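Local coordinates for protein enoyl-CoA hydratase (PDB 4LK5) that is an enoyl-CoA hydratase of the crotonase family that probably adds water across the double bond of enoyl-CoA thioesters, at residues D112-E117 / V267-P272; L116-L121 / M172-A177; R120-I125 / P256-E261; I147-D152 / A179-A184. One frame throughout, in Å; residues are numbered along the deposited sequence.

Contact 1. Residues D112-E117 / V267-P272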
loop_
_atom_site.group_PDB
_atom_site.type_symbol
_atom_site.label_atom_id
_atom_site.label_comp_id
_atom_site.label_asym_id
_atom_site.label_seq_id
_atom_site.Cartn_x
_atom_site.Cartn_y
_atom_site.Cartn_z
ATOM N N ASP C 112 17.926 -21.022 14.091
ATOM C CA ASP C 112 19.283 -20.574 14.284
ATOM C C ASP C 112 19.308 -19.098 14.777
ATOM O O ASP C 112 18.357 -18.326 14.588
ATOM C CB ASP C 112 20.091 -20.785 12.976
ATOM C CG ASP C 112 21.472 -21.483 13.201
ATOM O OD1 ASP C 112 21.618 -22.307 14.138
ATOM O OD2 ASP C 112 22.419 -21.217 12.417
ATOM N N GLU C 113 20.411 -18.737 15.424
ATOM C CA GLU C 113 20.600 -17.433 16.046
ATOM C C GLU C 113 20.631 -16.275 15.008
ATOM O O GLU C 113 20.261 -15.152 15.331
ATOM C CB GLU C 113 21.907 -17.448 16.902
ATOM C CG GLU C 113 21.910 -16.533 18.137
ATOM C CD GLU C 113 23.303 -16.223 18.740
ATOM O OE1 GLU C 113 24.372 -16.642 18.207
ATOM O OE2 GLU C 113 23.330 -15.528 19.785
ATOM N N ILE C 114 21.093 -16.537 13.788
ATOM C CA ILE C 114 21.151 -15.498 12.742
ATOM C C ILE C 114 19.785 -14.805 12.678
ATOM O O ILE C 114 19.671 -13.583 12.728
ATOM C CB ILE C 114 21.413 -16.026 11.295
ATOM C CG1 ILE C 114 21.955 -17.457 11.275
ATOM C CG2 ILE C 114 22.326 -15.080 10.523
ATOM C CD1 ILE C 114 22.326 -17.977 9.889
ATOM N N ILE C 115 18.742 -15.611 12.602
ATOM C CA ILE C 115 17.415 -15.067 12.409
ATOM C C ILE C 115 16.914 -14.286 13.620
ATOM O O ILE C 115 16.333 -13.200 13.470
ATOM C CB ILE C 115 16.411 -16.163 12.074
ATOM C CG1 ILE C 115 16.907 -16.932 10.850
ATOM C CG2 ILE C 115 15.056 -15.530 11.776
ATOM C CD1 ILE C 115 16.358 -18.332 10.744
ATOM N N LEU C 116 17.128 -14.851 14.805
ATOM C CA LEU C 116 16.748 -14.186 16.056
ATOM C C LEU C 116 17.385 -12.816 16.157
ATOM O O LEU C 116 16.822 -11.919 16.741
ATOM C CB LEU C 116 17.189 -15.012 17.270
ATOM C CG LEU C 116 16.248 -15.857 18.138
ATOM C CD1 LEU C 116 15.046 -16.385 17.374
ATOM C CD2 LEU C 116 17.044 -17.008 18.783
ATOM N N GLU C 117 18.573 -12.669 15.607
ATOM C CA GLU C 117 19.300 -11.443 15.752
ATOM C C GLU C 117 18.925 -10.472 14.646
ATOM O O GLU C 117 18.911 -9.243 14.881
ATOM C CB GLU C 117 20.808 -11.703 15.752
ATOM C CG GLU C 117 21.292 -12.486 16.955
ATOM C CD GLU C 117 21.289 -11.658 18.215
ATOM O OE1 GLU C 117 22.271 -10.906 18.417
ATOM O OE2 GLU C 117 20.319 -11.760 19.006
ATOM N N VAL C 267 13.380 -24.098 9.130
ATOM C CA VAL C 267 13.201 -25.283 8.288
ATOM C C VAL C 267 14.019 -25.196 6.972
ATOM O O VAL C 267 14.710 -26.138 6.586
ATOM C CB VAL C 267 11.676 -25.536 8.019
ATOM C CG1 VAL C 267 11.428 -26.674 7.018
ATOM C CG2 VAL C 267 10.972 -25.826 9.332
ATOM N N LEU C 268 13.957 -24.049 6.310
ATOM C CA LEU C 268 14.559 -23.897 5.008
ATOM C C LEU C 268 16.066 -23.884 5.059
ATOM O O LEU C 268 16.711 -24.356 4.124
ATOM C CB LEU C 268 14.067 -22.616 4.339
ATOM C CG LEU C 268 12.591 -22.641 3.962
ATOM C CD1 LEU C 268 12.159 -21.224 3.657
ATOM C CD2 LEU C 268 12.267 -23.556 2.789
ATOM N N LEU C 269 16.633 -23.330 6.118
ATOM C CA LEU C 269 18.083 -23.278 6.224
ATOM C C LEU C 269 18.694 -24.691 6.413
ATOM O O LEU C 269 19.798 -24.933 5.990
ATOM C CB LEU C 269 18.529 -22.378 7.372
ATOM C CG LEU C 269 18.802 -20.890 7.154
ATOM C CD1 LEU C 269 18.925 -20.175 8.521
ATOM C CD2 LEU C 269 20.042 -20.637 6.294
ATOM N N LYS C 270 17.970 -25.609 7.027
ATOM C CA LYS C 270 18.483 -26.956 7.291
ATOM C C LYS C 270 17.932 -27.939 6.257
ATOM O O LYS C 270 17.787 -29.125 6.537
ATOM C CB LYS C 270 18.039 -27.403 8.692
ATOM C CG LYS C 270 18.588 -26.576 9.875
ATOM C CD LYS C 270 18.019 -27.017 11.239
ATOM C CE LYS C 270 16.521 -27.330 11.144
ATOM N NZ LYS C 270 15.817 -27.635 12.417
ATOM N N SER C 271 17.603 -27.434 5.072
ATOM C CA SER C 271 17.022 -28.239 3.999
ATOM C C SER C 271 17.993 -28.359 2.806
ATOM O O SER C 271 18.920 -27.554 2.687
ATOM C CB SER C 271 15.676 -27.658 3.539
ATOM O OG SER C 271 14.616 -28.001 4.428
ATOM N N PRO C 272 17.786 -29.384 1.944
ATOM C CA PRO C 272 18.665 -29.622 0.804
ATOM C C PRO C 272 18.639 -28.532 -0.270
ATOM O O PRO C 272 19.643 -28.353 -0.959
ATOM C CB PRO C 272 18.161 -30.955 0.212
ATOM C CG PRO C 272 17.273 -31.554 1.218
ATOM C CD PRO C 272 16.785 -30.457 2.107
#
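Ile115 and Leu269 meet tip to tip. The Ile115 methyl CD1 and the Leu269 methyl CD1 lie 3.9 Å apart, each at the end of a side chain that reaches toward the other. The CG1 branch of Ile115 carries this methyl. Its chi1 of -56° sets CG1 opposite the carbonyl carbon, and chi2 near 156° keeps the branch extended, which lets the far end of the chain do the touching. Ile114 comes to the same Leu269 methyl less closely, its own CD1 standing 4.3 Å from Leu269 CD1. One leucine branch thus serves two successive isoleucines. The bond-free contact is small and purely apolar, and it lies partly buried.

The two isoleucines also face other neighbours. Ile115 packs on Phe262 and Gln265, further back on the helix of Leu269. Ile114 turns to Val61 and Ile64 of helix 61-76. Helix 254-269 ends at this point. Ser271 OG donates to Val267 O at 2.9 Å, which ties Ser271 to the last turn of that helix. The hydroxyl sits above the carbonyl plane, about 40° out of it.

This is plain helix-end packing: it joins the first turn of helix 113-127, just after a stretch that is not modelled, to the end of helix 254-269, in the C-terminal helical part of the crotonase fold.

Contact 2. Residues L116-L121 / M172-A177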
loop_
_atom_site.group_PDB
_atom_site.type_symbol
_atom_site.label_atom_id
_atom_site.label_comp_id
_atom_site.label_asym_id
_atom_site.label_seq_id
_atom_site.Cartn_x
_atom_site.Cartn_y
_atom_site.Cartn_z
ATOM N N LEU C 116 17.128 -14.851 14.805
ATOM C CA LEU C 116 16.748 -14.186 16.056
ATOM C C LEU C 116 17.385 -12.816 16.157
ATOM O O LEU C 116 16.822 -11.919 16.741
ATOM C CB LEU C 116 17.189 -15.012 17.270
ATOM C CG LEU C 116 16.248 -15.857 18.138
ATOM C CD1 LEU C 116 15.046 -16.385 17.374
ATOM C CD2 LEU C 116 17.044 -17.008 18.783
ATOM N N GLU C 117 18.573 -12.669 15.607
ATOM C CA GLU C 117 19.300 -11.443 15.752
ATOM C C GLU C 117 18.925 -10.472 14.646
ATOM O O GLU C 117 18.911 -9.243 14.881
ATOM C CB GLU C 117 20.808 -11.703 15.752
ATOM C CG GLU C 117 21.292 -12.486 16.955
ATOM C CD GLU C 117 21.289 -11.658 18.215
ATOM O OE1 GLU C 117 22.271 -10.906 18.417
ATOM O OE2 GLU C 117 20.319 -11.760 19.006
ATOM N N ILE C 118 18.655 -11.016 13.447
ATOM C CA ILE C 118 18.060 -10.227 12.374
ATOM C C ILE C 118 16.826 -9.569 12.969
ATOM O O ILE C 118 16.611 -8.354 12.824
ATOM C CB ILE C 118 17.525 -11.066 11.215
ATOM C CG1 ILE C 118 18.603 -11.876 10.507
ATOM C CG2 ILE C 118 16.818 -10.172 10.202
ATOM C CD1 ILE C 118 19.763 -11.078 10.021
ATOM N N ASN C 119 16.012 -10.392 13.637
ATOM C CA ASN C 119 14.749 -9.918 14.186
ATOM C C ASN C 119 15.014 -8.834 15.221
ATOM O O ASN C 119 14.394 -7.784 15.178
ATOM C CB ASN C 119 13.900 -11.086 14.726
ATOM C CG ASN C 119 13.366 -11.993 13.605
ATOM O OD1 ASN C 119 13.577 -11.733 12.414
ATOM N ND2 ASN C 119 12.671 -13.054 13.976
ATOM N N ARG C 120 15.966 -9.069 16.115
ATOM C CA ARG C 120 16.355 -8.060 17.093
ATOM C C ARG C 120 16.712 -6.771 16.398
ATOM O O ARG C 120 16.269 -5.715 16.788
ATOM C CB ARG C 120 17.586 -8.496 17.905
ATOM C CG ARG C 120 17.351 -8.883 19.349
ATOM C CD ARG C 120 18.662 -9.336 20.020
ATOM N NE ARG C 120 19.296 -8.164 20.581
ATOM C CZ ARG C 120 20.554 -7.768 20.411
ATOM N NH1 ARG C 120 21.477 -8.479 19.724
ATOM N NH2 ARG C 120 20.882 -6.622 21.001
ATOM N N LEU C 121 17.555 -6.861 15.388
ATOM C CA LEU C 121 17.997 -5.671 14.668
ATOM C C LEU C 121 16.782 -4.896 14.139
ATOM O O LEU C 121 16.579 -3.720 14.482
ATOM C CB LEU C 121 18.941 -6.060 13.536
ATOM C CG LEU C 121 19.220 -5.077 12.393
ATOM C CD1 LEU C 121 19.315 -3.650 12.854
ATOM C CD2 LEU C 121 20.511 -5.502 11.715
HETATM N N MSE C 172 13.266 -18.040 2.156
HETATM C CA MSE C 172 12.152 -17.110 2.150
HETATM C C MSE C 172 12.632 -15.767 2.641
HETATM O O MSE C 172 13.734 -15.662 3.199
HETATM C CB MSE C 172 11.030 -17.700 3.015
HETATM C CG MSE C 172 11.223 -17.343 4.467
HETATM SE SE MSE C 172 9.888 -18.199 5.589
HETATM C CE MSE C 172 8.331 -16.975 5.569
ATOM N N PRO C 173 11.814 -14.718 2.451
ATOM C CA PRO C 173 12.243 -13.403 2.960
ATOM C C PRO C 173 12.298 -13.392 4.446
ATOM O O PRO C 173 11.442 -13.957 5.074
ATOM C CB PRO C 173 11.156 -12.443 2.470
ATOM C CG PRO C 173 10.435 -13.130 1.348
ATOM C CD PRO C 173 10.723 -14.614 1.450
ATOM N N ASP C 174 13.319 -12.789 5.031
ATOM C CA ASP C 174 13.327 -12.666 6.476
ATOM C C ASP C 174 13.602 -11.207 6.811
ATOM O O ASP C 174 13.561 -10.360 5.917
ATOM C CB ASP C 174 14.257 -13.713 7.148
ATOM C CG ASP C 174 15.690 -13.687 6.638
ATOM O OD1 ASP C 174 16.263 -12.615 6.481
ATOM O OD2 ASP C 174 16.282 -14.759 6.429
ATOM N N GLY C 175 13.795 -10.889 8.079
ATOM C CA GLY C 175 13.972 -9.489 8.493
ATOM C C GLY C 175 12.739 -8.602 8.332
ATOM O O GLY C 175 12.848 -7.385 8.208
ATOM N N GLY C 176 11.569 -9.224 8.351
ATOM C CA GLY C 176 10.315 -8.522 8.206
ATOM C C GLY C 176 9.965 -8.113 6.797
ATOM O O GLY C 176 8.981 -7.425 6.630
ATOM N N ALA C 177 10.780 -8.502 5.811
ATOM C CA ALA C 177 10.495 -8.248 4.410
ATOM C C ALA C 177 9.071 -8.680 3.943
ATOM O O ALA C 177 8.498 -8.008 3.079
ATOM C CB ALA C 177 11.546 -8.912 3.532
#
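Ile118 has chi1 at -62°, which sets CG1 opposite the carbonyl carbon and leaves CG2 anti to the backbone N. That branch methyl points at Gly175 in the loop 172-177. The loop belongs to the crotonase fold, in the connection between strand 161-163 and helix 177-185, and it holds a type I' beta turn from Asp174 to Ala177. The two central residues of the turn are glycines with positive phi, 67° at Gly175. The CA atoms of Ile118 and Gly175 are 5.7 Å apart, so helix and turn sit very near each other.

Polar partners from elsewhere in the chain hold the turn. Asp174 OD2 accepts from Gln265 NE2, and Asp174 O accepts from Ser146 OG. Gly176 N probably bonds to Glu261 OE1. Helices 143-150 and 254-269 therefore both reach the turn, while Ile118 packs against it without a polar bond.

Asn119 faces the turn with OD1, which stands 4.4 Å from Gly175 N, while its ND2 bonds weakly to Leu258 O. On the far side of the helix, Arg120 NH1 and Glu117 OE1 form a salt bridge at 2.9 Å. It is bent, with an N-H...O angle of 135°, and the nitrogen is tilted out of the carboxylate plane.

The closest approach of the two segments is made over bare backbone, because glycine has no side chain there: Ile118 CG2 lies 3.4 Å from Gly175 CA and 3.8 Å from Gly175 N.

Contact 3. Residues R120-I125 / P256-E261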
loop_
_atom_site.group_PDB
_atom_site.type_symbol
_atom_site.label_atom_id
_atom_site.label_comp_id
_atom_site.label_asym_id
_atom_site.label_seq_id
_atom_site.Cartn_x
_atom_site.Cartn_y
_atom_site.Cartn_z
ATOM N N ARG C 120 15.966 -9.069 16.115
ATOM C CA ARG C 120 16.355 -8.060 17.093
ATOM C C ARG C 120 16.712 -6.771 16.398
ATOM O O ARG C 120 16.269 -5.715 16.788
ATOM C CB ARG C 120 17.586 -8.496 17.905
ATOM C CG ARG C 120 17.351 -8.883 19.349
ATOM C CD ARG C 120 18.662 -9.336 20.020
ATOM N NE ARG C 120 19.296 -8.164 20.581
ATOM C CZ ARG C 120 20.554 -7.768 20.411
ATOM N NH1 ARG C 120 21.477 -8.479 19.724
ATOM N NH2 ARG C 120 20.882 -6.622 21.001
ATOM N N LEU C 121 17.555 -6.861 15.388
ATOM C CA LEU C 121 17.997 -5.671 14.668
ATOM C C LEU C 121 16.782 -4.896 14.139
ATOM O O LEU C 121 16.579 -3.720 14.482
ATOM C CB LEU C 121 18.941 -6.060 13.536
ATOM C CG LEU C 121 19.220 -5.077 12.393
ATOM C CD1 LEU C 121 19.315 -3.650 12.854
ATOM C CD2 LEU C 121 20.511 -5.502 11.715
ATOM N N VAL C 122 15.958 -5.593 13.362
ATOM C CA VAL C 122 14.788 -4.999 12.746
ATOM C C VAL C 122 13.862 -4.336 13.763
ATOM O O VAL C 122 13.453 -3.170 13.575
ATOM C CB VAL C 122 14.070 -6.037 11.848
ATOM C CG1 VAL C 122 12.679 -5.616 11.566
ATOM C CG2 VAL C 122 14.823 -6.179 10.542
ATOM N N ARG C 123 13.574 -5.023 14.858
ATOM C CA ARG C 123 12.772 -4.397 15.929
ATOM C C ARG C 123 13.444 -3.192 16.505
ATOM O O ARG C 123 12.762 -2.285 16.949
ATOM C CB ARG C 123 12.536 -5.320 17.121
ATOM C CG ARG C 123 11.657 -6.499 16.795
ATOM C CD ARG C 123 11.102 -7.173 18.018
ATOM N NE ARG C 123 10.619 -8.483 17.602
ATOM C CZ ARG C 123 11.305 -9.628 17.676
ATOM N NH1 ARG C 123 12.520 -9.686 18.190
ATOM N NH2 ARG C 123 10.739 -10.754 17.244
ATOM N N ALA C 124 14.773 -3.194 16.555
ATOM C CA ALA C 124 15.482 -2.084 17.210
ATOM C C ALA C 124 15.322 -0.858 16.349
ATOM O O ALA C 124 15.087 0.221 16.860
ATOM C CB ALA C 124 16.949 -2.401 17.428
ATOM N N ILE C 125 15.408 -1.044 15.029
ATOM C CA ILE C 125 15.192 0.081 14.120
ATOM C C ILE C 125 13.786 0.648 14.211
ATOM O O ILE C 125 13.642 1.828 14.340
ATOM C CB ILE C 125 15.535 -0.258 12.678
ATOM C CG1 ILE C 125 17.036 -0.456 12.569
ATOM C CG2 ILE C 125 15.130 0.874 11.736
ATOM C CD1 ILE C 125 17.444 -1.154 11.297
ATOM N N PRO C 256 4.240 -10.448 14.003
ATOM C CA PRO C 256 3.797 -11.723 13.478
ATOM C C PRO C 256 4.645 -12.175 12.289
ATOM O O PRO C 256 4.994 -13.348 12.177
ATOM C CB PRO C 256 2.371 -11.439 13.033
ATOM C CG PRO C 256 1.914 -10.259 13.849
ATOM C CD PRO C 256 3.138 -9.465 14.140
ATOM N N ALA C 257 4.994 -11.252 11.412
ATOM C CA ALA C 257 5.847 -11.607 10.309
ATOM C C ALA C 257 7.158 -12.169 10.802
ATOM O O ALA C 257 7.580 -13.221 10.319
ATOM C CB ALA C 257 6.098 -10.414 9.400
ATOM N N LEU C 258 7.798 -11.491 11.759
ATOM C CA LEU C 258 9.105 -11.913 12.238
ATOM C C LEU C 258 9.050 -13.293 12.833
ATOM O O LEU C 258 9.975 -14.071 12.675
ATOM C CB LEU C 258 9.666 -10.962 13.271
ATOM C CG LEU C 258 10.016 -9.621 12.662
ATOM C CD1 LEU C 258 10.240 -8.611 13.786
ATOM C CD2 LEU C 258 11.186 -9.689 11.705
ATOM N N GLN C 259 7.950 -13.602 13.485
ATOM C CA GLN C 259 7.755 -14.914 14.054
ATOM C C GLN C 259 7.649 -15.943 12.947
ATOM O O GLN C 259 8.317 -16.979 13.002
ATOM C CB GLN C 259 6.476 -14.911 14.903
ATOM C CG GLN C 259 6.219 -16.206 15.649
ATOM C CD GLN C 259 7.415 -16.650 16.516
ATOM O OE1 GLN C 259 7.762 -15.974 17.493
ATOM N NE2 GLN C 259 8.046 -17.791 16.156
ATOM N N ARG C 260 6.823 -15.663 11.928
ATOM C CA ARG C 260 6.570 -16.642 10.863
ATOM C C ARG C 260 7.834 -16.928 10.140
ATOM O O ARG C 260 8.042 -18.029 9.716
ATOM C CB ARG C 260 5.640 -16.138 9.785
ATOM C CG ARG C 260 4.174 -16.177 10.088
ATOM C CD ARG C 260 3.420 -15.335 9.077
ATOM N NE ARG C 260 2.272 -14.784 9.766
ATOM C CZ ARG C 260 1.939 -13.500 9.873
ATOM N NH1 ARG C 260 2.608 -12.495 9.277
ATOM N NH2 ARG C 260 0.863 -13.240 10.580
ATOM N N GLU C 261 8.630 -15.884 9.939
ATOM C CA GLU C 261 9.875 -15.941 9.180
ATOM C C GLU C 261 10.888 -16.827 9.907
ATOM O O GLU C 261 11.506 -17.679 9.272
ATOM C CB GLU C 261 10.419 -14.506 8.914
ATOM C CG GLU C 261 9.546 -13.722 7.914
ATOM C CD GLU C 261 9.837 -12.208 7.747
ATOM O OE1 GLU C 261 10.814 -11.651 8.349
ATOM O OE2 GLU C 261 9.062 -11.574 6.967
#
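Leu258 fits between two neighbours on the opposing helix, one methyl for each. Its CD1 lies alongside the Arg123 chain, 3.8 Å from Arg123 NE and 3.9 Å from Arg123 CG. Its CD2 faces the Val122 methyl CG1 at 4.3 Å. The side chains of Arg123 and Leu258 run antiparallel alongside each other, and the leucine methyl approaches the guanidinium at an oblique angle. The arginine chain is extended from CG to NE, with chi3 at -164°, which carries the head group past the leucine toward the opposite helix. Arg123 NH2 ends 4.1 Å from Leu258 CB.

The salt bridge from Arg123 NE to Asp255 holds that head group. Asp255 lies just ahead of Pro256, at the start of helix 254-269, so Arg123 grips the opposite helix by charge as well as by packing. Helix 113-127 packs against helix 254-269 here as part of the crotonase fold. Their nearest CA atoms in these segments, those of Val122 and Leu258, are 9.0 Å apart. Val122 and Leu258 are buried, whereas Arg123 stands at the exposed edge.

Further out, Glu261 turns inward from helix 254-269, its OE2 bonded to Ser178 OG. Ala257 packs on Ser178 and Ala179 of helix 177-185.

Contact 4. Residues I147-D152 / A179-A184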
loop_
_atom_site.group_PDB
_atom_site.type_symbol
_atom_site.label_atom_id
_atom_site.label_comp_id
_atom_site.label_asym_id
_atom_site.label_seq_id
_atom_site.Cartn_x
_atom_site.Cartn_y
_atom_site.Cartn_z
ATOM N N ILE C 147 16.680 -4.465 6.010
ATOM C CA ILE C 147 17.202 -3.445 6.917
ATOM C C ILE C 147 16.923 -2.048 6.418
ATOM O O ILE C 147 16.440 -1.215 7.172
ATOM C CB ILE C 147 18.696 -3.684 7.152
ATOM C CG1 ILE C 147 18.814 -4.878 8.095
ATOM C CG2 ILE C 147 19.394 -2.470 7.715
ATOM C CD1 ILE C 147 20.074 -5.639 7.858
ATOM N N ALA C 148 17.211 -1.804 5.149
ATOM C CA ALA C 148 16.847 -0.538 4.513
ATOM C C ALA C 148 15.391 -0.218 4.685
ATOM O O ALA C 148 15.034 0.905 5.071
ATOM C CB ALA C 148 17.154 -0.570 3.028
ATOM N N LEU C 149 14.538 -1.199 4.416
ATOM C CA LEU C 149 13.116 -0.930 4.407
ATOM C C LEU C 149 12.508 -0.822 5.761
ATOM O O LEU C 149 11.396 -0.333 5.893
ATOM C CB LEU C 149 12.363 -1.922 3.549
ATOM C CG LEU C 149 12.702 -1.670 2.081
ATOM C CD1 LEU C 149 12.473 -2.924 1.286
ATOM C CD2 LEU C 149 11.841 -0.548 1.542
ATOM N N ALA C 150 13.244 -1.208 6.780
ATOM C CA ALA C 150 12.800 -0.983 8.139
ATOM C C ALA C 150 13.072 0.420 8.528
ATOM O O ALA C 150 12.497 0.897 9.497
ATOM C CB ALA C 150 13.521 -1.913 9.101
ATOM N N CYS C 151 13.964 1.084 7.802
ATOM C CA CYS C 151 14.310 2.455 8.152
ATOM C C CYS C 151 13.149 3.420 7.830
ATOM O O CYS C 151 12.094 3.003 7.333
ATOM C CB CYS C 151 15.615 2.826 7.475
ATOM S SG CYS C 151 16.980 1.763 8.058
ATOM N N ASP C 152 13.337 4.694 8.144
ATOM C CA ASP C 152 12.294 5.727 7.985
ATOM C C ASP C 152 12.456 6.519 6.696
ATOM O O ASP C 152 11.496 7.001 6.072
ATOM C CB ASP C 152 12.396 6.680 9.160
ATOM C CG ASP C 152 12.268 5.954 10.491
ATOM O OD1 ASP C 152 11.304 5.150 10.658
ATOM O OD2 ASP C 152 13.144 6.151 11.349
ATOM N N ALA C 179 6.387 -8.168 5.509
ATOM C CA ALA C 179 5.523 -7.061 5.916
ATOM C C ALA C 179 6.051 -5.749 5.370
ATOM O O ALA C 179 5.285 -4.929 4.829
ATOM C CB ALA C 179 5.462 -6.998 7.424
ATOM N N LEU C 180 7.363 -5.553 5.478
ATOM C CA LEU C 180 7.981 -4.249 5.172
ATOM C C LEU C 180 7.940 -3.820 3.700
ATOM O O LEU C 180 7.665 -2.668 3.395
ATOM C CB LEU C 180 9.424 -4.221 5.641
ATOM C CG LEU C 180 9.562 -4.252 7.165
ATOM C CD1 LEU C 180 10.966 -4.593 7.596
ATOM C CD2 LEU C 180 9.207 -2.912 7.748
ATOM N N VAL C 181 8.244 -4.715 2.787
ATOM C CA VAL C 181 8.111 -4.350 1.404
ATOM C C VAL C 181 6.656 -3.958 0.980
ATOM O O VAL C 181 6.433 -2.889 0.388
ATOM C CB VAL C 181 8.640 -5.466 0.523
ATOM C CG1 VAL C 181 8.589 -5.064 -0.932
ATOM C CG2 VAL C 181 10.073 -5.781 0.928
ATOM N N ALA C 182 5.678 -4.783 1.304
ATOM C CA ALA C 182 4.271 -4.501 0.965
ATOM C C ALA C 182 3.776 -3.226 1.622
ATOM O O ALA C 182 2.983 -2.499 1.043
ATOM C CB ALA C 182 3.389 -5.646 1.403
ATOM N N ALA C 183 4.249 -2.958 2.830
ATOM C CA ALA C 183 3.857 -1.774 3.543
ATOM C C ALA C 183 4.212 -0.504 2.751
ATOM O O ALA C 183 3.608 0.574 2.967
ATOM C CB ALA C 183 4.522 -1.726 4.917
ATOM N N ALA C 184 5.218 -0.598 1.878
ATOM C CA ALA C 184 5.589 0.557 1.062
ATOM C C ALA C 184 4.969 0.501 -0.342
ATOM O O ALA C 184 4.419 1.481 -0.786
ATOM C CB ALA C 184 7.085 0.683 0.986
HETATM O O HOH W 1 8.571 -0.324 4.719
#
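The backbones of Leu149 and Leu180 come close, with their CA atoms 6.2 Å apart and their CB atoms 4.3 Å apart. Leu180 presents both of its methyls to the last turn of helix 143-150. Its CD1 rests on Ala150 CB at 4.0 Å. Its CD2 lies 3.9 Å from Leu149 O. With chi1 at -68°, CG of Leu180 stands opposite the carbonyl carbon, and the forked end straddles the Ala150 CA. Leu149 answers on the other side of the contact: its CD1 touches Val181 CG2 at 3.7 Å, the two side chains meeting at a slant. That CG2 is the Val181 branch beside the backbone N.

One water bridges the two backbones. It donates to Leu149 O at 3.1 Å and to Leu180 O at 2.8 Å. The water thus satisfies two carbonyls within an otherwise apolar, buried interface. Met193 of helix 187-195 packs on Val181 from outside the pair.

The polar end of the contact faces another chain. Arg187 of the third subunit donates to Cys151 O and, weakly, to Ala150 O. The end of helix 143-150 packed against helix 177-185 is part of the crotonase core, and here it lies beside the subunit interface of the three-chain assembly.

How the contacts relate
Helix 113-127 is the starting point of contacts 1, 2 and 3. Contact 2 closes the shortest of these three loops, returning at the turn before helix 177-185. Contact 3 returns at helix 254-269, and contact 1 closes at that helix's end, so contact 3 is nested inside contact 1. Contact 4 pairs helix 143-150 with helix 177-185. It lies inside the loops of contacts 1 and 3 but crosses contact 2, since their segments alternate. Contacts 2 and 3 are nearest, with centres about 5 Å apart, and Glu261 joins them. Together the four contacts tie the core helices to helix 254-269.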